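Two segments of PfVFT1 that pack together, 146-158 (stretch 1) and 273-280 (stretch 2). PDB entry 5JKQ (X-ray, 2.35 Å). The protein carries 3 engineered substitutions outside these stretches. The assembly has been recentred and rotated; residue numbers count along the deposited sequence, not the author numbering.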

# COMPACT_ATOMS: atom_id res chain seq x y z
N MSE A 146 -5.12 7.40 12.31
CA MSE A 146 -4.45 6.68 11.24
C MSE A 146 -5.38 6.25 10.12
O MSE A 146 -6.56 5.99 10.35
CB MSE A 146 -3.80 5.41 11.78
CG MSE A 146 -2.45 5.57 12.38
SE MSE A 146 -1.86 3.80 12.93
CE MSE A 146 -1.04 3.24 11.25
N THR A 147 -4.82 6.11 8.92
CA THR A 147 -5.47 5.37 7.86
C THR A 147 -5.03 3.91 7.97
O THR A 147 -4.05 3.61 8.65
CB THR A 147 -5.11 5.91 6.46
OG1 THR A 147 -3.73 5.63 6.18
CG2 THR A 147 -5.36 7.40 6.37
N ASP A 148 -5.75 3.02 7.31
CA ASP A 148 -5.33 1.63 7.20
C ASP A 148 -4.02 1.59 6.41
O ASP A 148 -3.65 2.56 5.76
CB ASP A 148 -6.41 0.79 6.52
CG ASP A 148 -6.20 -0.69 6.70
OD1 ASP A 148 -5.25 -1.24 6.11
OD2 ASP A 148 -7.00 -1.32 7.44
N ASN A 149 -3.32 0.46 6.46
CA ASN A 149 -2.03 0.33 5.78
C ASN A 149 -2.15 0.06 4.28
O ASN A 149 -1.17 0.19 3.56
CB ASN A 149 -1.20 -0.78 6.42
CG ASN A 149 -0.92 -0.54 7.89
OD1 ASN A 149 -0.17 0.36 8.25
ND2 ASN A 149 -1.52 -1.37 8.75
N TYR A 150 -3.33 -0.33 3.81
CA TYR A 150 -3.47 -0.80 2.44
C TYR A 150 -3.41 0.32 1.41
O TYR A 150 -3.20 0.07 0.23
CB TYR A 150 -4.77 -1.61 2.26
CG TYR A 150 -6.07 -0.85 2.43
CD1 TYR A 150 -6.46 0.13 1.53
CD2 TYR A 150 -6.94 -1.16 3.47
CE1 TYR A 150 -7.66 0.81 1.68
CE2 TYR A 150 -8.14 -0.49 3.63
CZ TYR A 150 -8.49 0.49 2.73
OH TYR A 150 -9.68 1.16 2.89
N PHE A 151 -3.59 1.56 1.87
CA PHE A 151 -3.63 2.70 0.97
C PHE A 151 -2.35 2.81 0.15
O PHE A 151 -1.26 2.56 0.65
CB PHE A 151 -3.86 3.99 1.75
CG PHE A 151 -5.27 4.16 2.22
CD1 PHE A 151 -6.23 4.73 1.40
CD2 PHE A 151 -5.65 3.72 3.48
CE1 PHE A 151 -7.53 4.87 1.83
CE2 PHE A 151 -6.95 3.86 3.91
CZ PHE A 151 -7.89 4.44 3.09
N LEU A 152 -2.51 3.18 -1.12
CA LEU A 152 -1.38 3.31 -2.03
C LEU A 152 -0.41 4.39 -1.57
O LEU A 152 -0.82 5.40 -0.99
CB LEU A 152 -1.86 3.61 -3.45
CG LEU A 152 -2.81 2.58 -4.08
CD1 LEU A 152 -3.20 3.03 -5.48
CD2 LEU A 152 -2.19 1.20 -4.12
N SER A 153 0.87 4.19 -1.85
CA SER A 153 1.90 5.16 -1.52
C SER A 153 1.84 6.37 -2.45
O SER A 153 2.48 7.39 -2.19
CB SER A 153 3.28 4.51 -1.60
OG SER A 153 3.39 3.43 -0.68
N ASN A 154 1.06 6.25 -3.52
CA ASN A 154 0.93 7.30 -4.52
C ASN A 154 -0.47 7.93 -4.50
O ASN A 154 -0.91 8.52 -5.49
CB ASN A 154 1.24 6.73 -5.91
CG ASN A 154 1.53 7.81 -6.94
OD1 ASN A 154 1.89 8.94 -6.59
ND2 ASN A 154 1.40 7.46 -8.21
N SER A 155 -1.15 7.82 -3.36
CA SER A 155 -2.54 8.26 -3.25
C SER A 155 -2.68 9.78 -3.35
O SER A 155 -1.81 10.52 -2.89
CB SER A 155 -3.16 7.78 -1.94
OG SER A 155 -3.13 6.37 -1.84
N ARG A 156 -3.78 10.22 -3.95
CA ARG A 156 -4.14 11.63 -3.98
C ARG A 156 -4.60 12.10 -2.61
O ARG A 156 -5.70 11.75 -2.17
CB ARG A 156 -5.25 11.89 -5.01
CG ARG A 156 -4.82 11.77 -6.46
CD ARG A 156 -6.03 11.72 -7.40
NE ARG A 156 -6.63 10.39 -7.46
CZ ARG A 156 -7.64 9.97 -6.70
NH1 ARG A 156 -8.21 10.77 -5.81
NH2 ARG A 156 -8.10 8.73 -6.85
N LEU A 157 -3.77 12.88 -1.94
CA LEU A 157 -4.12 13.42 -0.63
C LEU A 157 -4.97 14.68 -0.79
O LEU A 157 -4.47 15.80 -0.66
CB LEU A 157 -2.85 13.73 0.18
CG LEU A 157 -1.89 12.54 0.34
CD1 LEU A 157 -0.70 12.92 1.21
CD2 LEU A 157 -2.61 11.33 0.92
N VAL A 158 -6.25 14.47 -1.08
CA VAL A 158 -7.16 15.57 -1.40
C VAL A 158 -8.48 15.46 -0.64
O VAL A 158 -8.89 14.38 -0.22
CB VAL A 158 -7.47 15.61 -2.91
CG1 VAL A 158 -6.20 15.83 -3.71
CG2 VAL A 158 -8.16 14.32 -3.35
N LYS A 273 7.29 -2.05 -8.48
CA LYS A 273 6.42 -2.30 -7.34
C LYS A 273 5.41 -1.19 -7.09
O LYS A 273 5.62 -0.03 -7.46
CB LYS A 273 7.27 -2.49 -6.08
CG LYS A 273 8.33 -3.57 -6.21
CD LYS A 273 7.75 -4.89 -6.69
CE LYS A 273 8.79 -5.99 -6.70
NZ LYS A 273 8.78 -6.78 -5.43
N THR A 274 4.30 -1.58 -6.46
CA THR A 274 3.29 -0.65 -5.98
C THR A 274 3.28 -0.73 -4.46
O THR A 274 2.94 -1.77 -3.89
CB THR A 274 1.90 -0.97 -6.55
OG1 THR A 274 1.93 -0.87 -7.98
CG2 THR A 274 0.84 -0.03 -6.00
N GLY A 275 3.68 0.35 -3.80
CA GLY A 275 3.80 0.37 -2.35
C GLY A 275 2.50 0.68 -1.64
O GLY A 275 1.60 1.31 -2.19
N HIS A 276 2.41 0.21 -0.39
CA HIS A 276 1.28 0.52 0.49
C HIS A 276 1.79 1.15 1.78
O HIS A 276 2.77 0.68 2.35
CB HIS A 276 0.49 -0.75 0.81
CG HIS A 276 -0.04 -1.46 -0.40
ND1 HIS A 276 -1.19 -1.07 -1.05
CD2 HIS A 276 0.43 -2.54 -1.07
CE1 HIS A 276 -1.41 -1.88 -2.07
NE2 HIS A 276 -0.45 -2.78 -2.11
N SER A 277 1.12 2.20 2.24
CA SER A 277 1.52 2.88 3.46
C SER A 277 0.34 3.48 4.22
O SER A 277 -0.75 3.67 3.67
CB SER A 277 2.53 3.99 3.13
OG SER A 277 2.02 4.86 2.14
N ALA A 278 0.56 3.76 5.50
CA ALA A 278 -0.42 4.45 6.32
C ALA A 278 -0.16 5.95 6.27
O ALA A 278 0.98 6.38 6.03
CB ALA A 278 -0.37 3.95 7.76
N TYR A 279 -1.20 6.75 6.49
CA TYR A 279 -1.08 8.20 6.46
C TYR A 279 -1.46 8.82 7.80
O TYR A 279 -2.33 8.31 8.51
CB TYR A 279 -1.94 8.78 5.33
CG TYR A 279 -1.36 8.51 3.95
CD1 TYR A 279 -1.63 7.33 3.27
CD2 TYR A 279 -0.53 9.44 3.34
CE1 TYR A 279 -1.10 7.09 2.02
CE2 TYR A 279 0.01 9.21 2.09
CZ TYR A 279 -0.28 8.03 1.43
OH TYR A 279 0.26 7.80 0.19
N PHE A 280 -0.79 9.91 8.13
CA PHE A 280 -0.94 10.57 9.43
C PHE A 280 -1.10 12.08 9.24
O PHE A 280 -0.84 12.61 8.16
CB PHE A 280 0.27 10.29 10.32
CG PHE A 280 0.65 8.84 10.40
CD1 PHE A 280 1.34 8.24 9.35
CD2 PHE A 280 0.35 8.09 11.52
CE1 PHE A 280 1.70 6.90 9.42
CE2 PHE A 280 0.71 6.76 11.59
CZ PHE A 280 1.39 6.16 10.55

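Three successive loop carbonyls are each met by a hydrogen bond from the facing stretch, two of them from aromatic side chains. Between residues 150 and 152, Tyr150 O accepts from His276 ND1 at 2.6 Å, Phe151 O from Ser277 N at 2.9 Å, and Leu152 O from Tyr279 OH at 2.9 Å. A side chain, a backbone amide and a second side chain thus serve one short run of loop, and regular sheet pairing shrinks to a single bridge, Leu152 with His276.

That bridge rests on two backbone bonds, Ser277 N to Phe151 O and, returning, Ser153 N to Gly275 O at 3.0 Å. The alpha carbons of the bridged pair add CA-H...O contacts, His276 CA to Phe151 O at 3.3 Å and Leu152 CA to Gly275 O at 3.6 Å. Gly275 suits its place for a steric reason: an ideal CB there would lie 2.8 Å from Ser153 OG, a clash. The small Ser153 can therefore sit tight against the facing segment, and its OG forms a weak hydrogen bond with Ser277 OG at 3.4 Å.

His276 works through its ring edge. With chi1 at m, ND1 points along the ring plane to Tyr150 O, while NE2 is bonded elsewhere in the structure, so both ring nitrogens are satisfied in a buried site. Leu152 starts with its CB directed away, yet its end comes nearer, placing CD2 3.8 Å from His276 CE1 and 3.8 Å from Thr274 CG2.

Tyr279 is the largest contributor, with 148 Å² covered by the other stretch out of 746 Å² buried in all, both sides summed. Its CB points sideways and the long ring carries the hydroxyl to the type I turn from Leu152 to Ser155. There Leu152 O also accepts from Ser155 OG at 2.6 Å, so one carbonyl ties the turn to itself and to the facing segment. Leu157 points toward that segment and lays CD2 over one face of the tyrosine, 4.0 Å from the Tyr279 ring centroid, a CH-pi contact; Phe151 CB meets the ring edge, 4.2 Å from Tyr279 CE1. The ring thus packs against Leu157 and Phe151 while its hydroxyl reaches the turn carbonyl.

At the other end, Thr147 substitutes a side chain for a backbone acceptor. Its OG1, in the p rotamer, receives Tyr279 N at 2.8 Å and donates to Asp148 O at 3.1 Å, while Thr147 N gives a weak bond to Tyr279 O at 3.3 Å. Beyond it the contact turns apolar. The flexible selenomethionine Met146 brings CE within 3.6 Å of Ala278 CB and CG within 3.5 Å of Phe280 CE2. The rule to read here is economical: pair backbones briefly, then let the His276 and Tyr279 side chains reach the neighbouring loop carbonyls.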